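Long-range contact in D-alanyl-D-alanine carboxypeptidase (Enterococcus faecalis V583, PDB 5ZHF), which removes the C-terminal D-alanine from peptidoglycan-derived pentapeptides as a zinc-dependent carboxypeptidase linked to vancomycin resistance: residues A[174-179]-A[193-198]. Numbering follows the deposited sequence.
Sequences IRRYPP and HYRYVG. With ZN (zinc ion), chain C.
The carbonyl O of H193 is met by R176 N and by a water that links it to Y177 N. R176 N reaches it directly in a long, weak bond of 3.3 Å. The water lies 2.8 Å from H193 O and accepts a bond from Y177 N. Further along, I174 and R195 form an antiparallel hydrogen-bonded pair. I174 N gives to R195 O at 2.9 Å, and R195 N returns a bond to I174 O. Between H193 O and the I174-R195 pair, R175 and Y194 form a non-hydrogen-bonded pair. There the Y194 ring lies over the backbone, with R175 CA above its face, 3.9 Å from the ring centroid, a CH-pi contact. The R175 chain is extended, running past the Y194 hydroxyl toward D165 and N189.

This is the edge of the four-stranded antiparallel sheet of the M15 peptidase: strand 173-175 is outermost, and strand 193-196 carries the zinc ligand H193. H193 ND1 binds the zinc ion at 2.0 Å, with H140, D147 and a water completing the site. With CG anti to the backbone N (chi1 -178°), the H193 ring is carried out to the zinc and beside R176 CB, which meets the ring edge at CD2. Y177 CE2 sits over one ring face, 3.5 Å from H193 CD2, with the two ring planes 43° apart. H193 NE2 bonds to E139, which also forms salt bridges with R176 and R195; these would probably offset the repulsion between the two arginines. Beyond the end of strand 193-196, I174 CG2 meets V197 CG2 at 3.9 Å, and both side chains pack against A202 of helix 199-208.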
loop_
_atom_site.group_PDB
_atom_site.type_symbol
_atom_site.label_atom_id
_atom_site.label_comp_id
_atom_site.label_asym_id
_atom_site.label_seq_id
_atom_site.Cartn_x
_atom_site.Cartn_y
_atom_site.Cartn_z
ATOM N N ILE A 174 -1.424 5.737 -5.747
ATOM C CA ILE A 174 -2.791 5.896 -5.260
ATOM C C ILE A 174 -2.939 5.462 -3.809
ATOM O O ILE A 174 -2.234 4.544 -3.322
ATOM C CB ILE A 174 -3.827 5.150 -6.139
ATOM C CG1 ILE A 174 -3.549 3.630 -6.180
ATOM C CG2 ILE A 174 -3.798 5.726 -7.538
ATOM C CD1 ILE A 174 -4.536 2.826 -7.023
ATOM N N ARG A 175 -3.872 6.141 -3.130
ATOM C CA ARG A 175 -4.337 5.744 -1.815
ATOM C C ARG A 175 -5.179 4.498 -2.044
ATOM O O ARG A 175 -6.342 4.573 -2.467
ATOM C CB ARG A 175 -5.147 6.874 -1.168
ATOM C CG ARG A 175 -5.566 6.583 0.253
ATOM C CD ARG A 175 -6.449 7.689 0.774
ATOM N NE ARG A 175 -6.886 7.436 2.148
ATOM C CZ ARG A 175 -7.453 8.355 2.934
ATOM N NH1 ARG A 175 -7.625 9.605 2.514
ATOM N NH2 ARG A 175 -7.815 8.032 4.165
ATOM N N ARG A 176 -4.552 3.351 -1.833
ATOM C CA ARG A 176 -5.073 2.091 -2.350
ATOM C C ARG A 176 -6.373 1.645 -1.696
ATOM O O ARG A 176 -7.202 0.989 -2.349
ATOM C CB ARG A 176 -4.039 1.009 -2.139
ATOM C CG ARG A 176 -4.405 -0.359 -2.668
ATOM C CD ARG A 176 -4.625 -0.332 -4.154
ATOM N NE ARG A 176 -4.953 -1.653 -4.665
ATOM C CZ ARG A 176 -6.177 -2.186 -4.714
ATOM N NH1 ARG A 176 -7.234 -1.553 -4.192
ATOM N NH2 ARG A 176 -6.335 -3.386 -5.266
ATOM N N TYR A 177 -6.506 1.938 -0.408
ATOM C CA TYR A 177 -7.615 1.434 0.412
ATOM C C TYR A 177 -8.357 2.599 1.070
ATOM O O TYR A 177 -8.246 2.806 2.274
ATOM C CB TYR A 177 -7.096 0.453 1.447
ATOM C CG TYR A 177 -6.304 -0.712 0.881
ATOM C CD1 TYR A 177 -6.862 -1.568 -0.084
ATOM C CD2 TYR A 177 -4.985 -0.951 1.284
ATOM C CE1 TYR A 177 -6.146 -2.641 -0.587
ATOM C CE2 TYR A 177 -4.260 -2.030 0.776
ATOM C CZ TYR A 177 -4.833 -2.859 -0.173
ATOM O OH TYR A 177 -4.102 -3.936 -0.671
ATOM N N PRO A 178 -9.098 3.361 0.266
ATOM C CA PRO A 178 -9.761 4.538 0.813
ATOM C C PRO A 178 -10.958 4.188 1.681
ATOM O O PRO A 178 -11.523 3.099 1.565
ATOM C CB PRO A 178 -10.176 5.335 -0.427
ATOM C CG PRO A 178 -10.226 4.386 -1.526
ATOM C CD PRO A 178 -9.340 3.223 -1.182
ATOM N N PRO A 179 -11.320 5.101 2.589
ATOM C CA PRO A 179 -12.362 4.774 3.566
ATOM C C PRO A 179 -13.747 4.527 2.965
ATOM O O PRO A 179 -14.541 3.791 3.542
ATOM C CB PRO A 179 -12.373 6.001 4.502
ATOM C CG PRO A 179 -11.684 7.089 3.767
ATOM C CD PRO A 179 -10.710 6.423 2.837
ATOM N N HIS A 193 -1.043 3.294 3.181
ATOM C CA HIS A 193 -0.691 2.282 2.152
ATOM C C HIS A 193 -0.916 2.850 0.732
ATOM O O HIS A 193 -2.057 3.057 0.311
ATOM C CB HIS A 193 -1.472 0.993 2.361
ATOM C CG HIS A 193 -1.139 -0.083 1.380
ATOM N ND1 HIS A 193 -0.443 -1.223 1.720
ATOM C CD2 HIS A 193 -1.410 -0.185 0.058
ATOM C CE1 HIS A 193 -0.321 -1.990 0.650
ATOM N NE2 HIS A 193 -0.919 -1.391 -0.367
ATOM N N TYR A 194 0.193 3.103 0.033
ATOM C CA TYR A 194 0.221 3.684 -1.314
ATOM C C TYR A 194 0.778 2.684 -2.341
ATOM O O TYR A 194 1.769 1.988 -2.083
ATOM C CB TYR A 194 0.963 5.040 -1.312
ATOM C CG TYR A 194 -0.001 6.092 -0.816
ATOM C CD1 TYR A 194 -0.314 6.203 0.537
ATOM C CD2 TYR A 194 -0.710 6.898 -1.716
ATOM C CE1 TYR A 194 -1.266 7.133 0.982
ATOM C CE2 TYR A 194 -1.657 7.807 -1.289
ATOM C CZ TYR A 194 -1.959 7.913 0.059
ATOM O OH TYR A 194 -2.932 8.815 0.422
ATOM N N ARG A 195 0.097 2.617 -3.492
ATOM C CA ARG A 195 0.374 1.630 -4.558
ATOM C C ARG A 195 0.750 2.380 -5.812
ATOM O O ARG A 195 0.044 3.316 -6.213
ATOM C CB ARG A 195 -0.879 0.780 -4.804
ATOM C CG ARG A 195 -0.950 0.011 -6.119
ATOM C CD ARG A 195 0.169 -1.003 -6.299
ATOM N NE ARG A 195 0.172 -1.404 -7.701
ATOM C CZ ARG A 195 -0.529 -2.380 -8.241
ATOM N NH1 ARG A 195 -1.274 -3.200 -7.502
ATOM N NH2 ARG A 195 -0.436 -2.574 -9.563
ATOM N N TYR A 196 1.861 1.982 -6.428
ATOM C CA TYR A 196 2.252 2.548 -7.701
ATOM C C TYR A 196 1.452 1.889 -8.834
ATOM O O TYR A 196 1.511 0.666 -9.010
ATOM C CB TYR A 196 3.725 2.334 -7.984
ATOM C CG TYR A 196 4.149 3.012 -9.271
ATOM C CD1 TYR A 196 4.355 4.387 -9.322
ATOM C CD2 TYR A 196 4.277 2.275 -10.460
ATOM C CE1 TYR A 196 4.736 5.016 -10.501
ATOM C CE2 TYR A 196 4.656 2.896 -11.646
ATOM C CZ TYR A 196 4.878 4.248 -11.670
ATOM O OH TYR A 196 5.275 4.872 -12.837
ATOM N N VAL A 197 0.747 2.728 -9.587
ATOM C CA VAL A 197 0.103 2.314 -10.853
ATOM C C VAL A 197 0.556 3.107 -12.087
ATOM O O VAL A 197 0.153 2.767 -13.228
ATOM C CB VAL A 197 -1.417 2.395 -10.716
ATOM C CG1 VAL A 197 -1.903 1.365 -9.723
ATOM C CG2 VAL A 197 -1.881 3.800 -10.357
ATOM N N GLY A 198 1.343 4.171 -11.888
ATOM C CA GLY A 198 1.752 5.085 -12.953
ATOM C C GLY A 198 0.887 6.308 -12.976
ATOM O O GLY A 198 -0.257 6.295 -12.512
HETATM ZN ZN ZN C . 0.593 -1.635 3.381
HETATM O O HOH W 1 -4.678 3.250 1.298
HETATM O O HOH W 2 -0.795 -2.062 5.058
#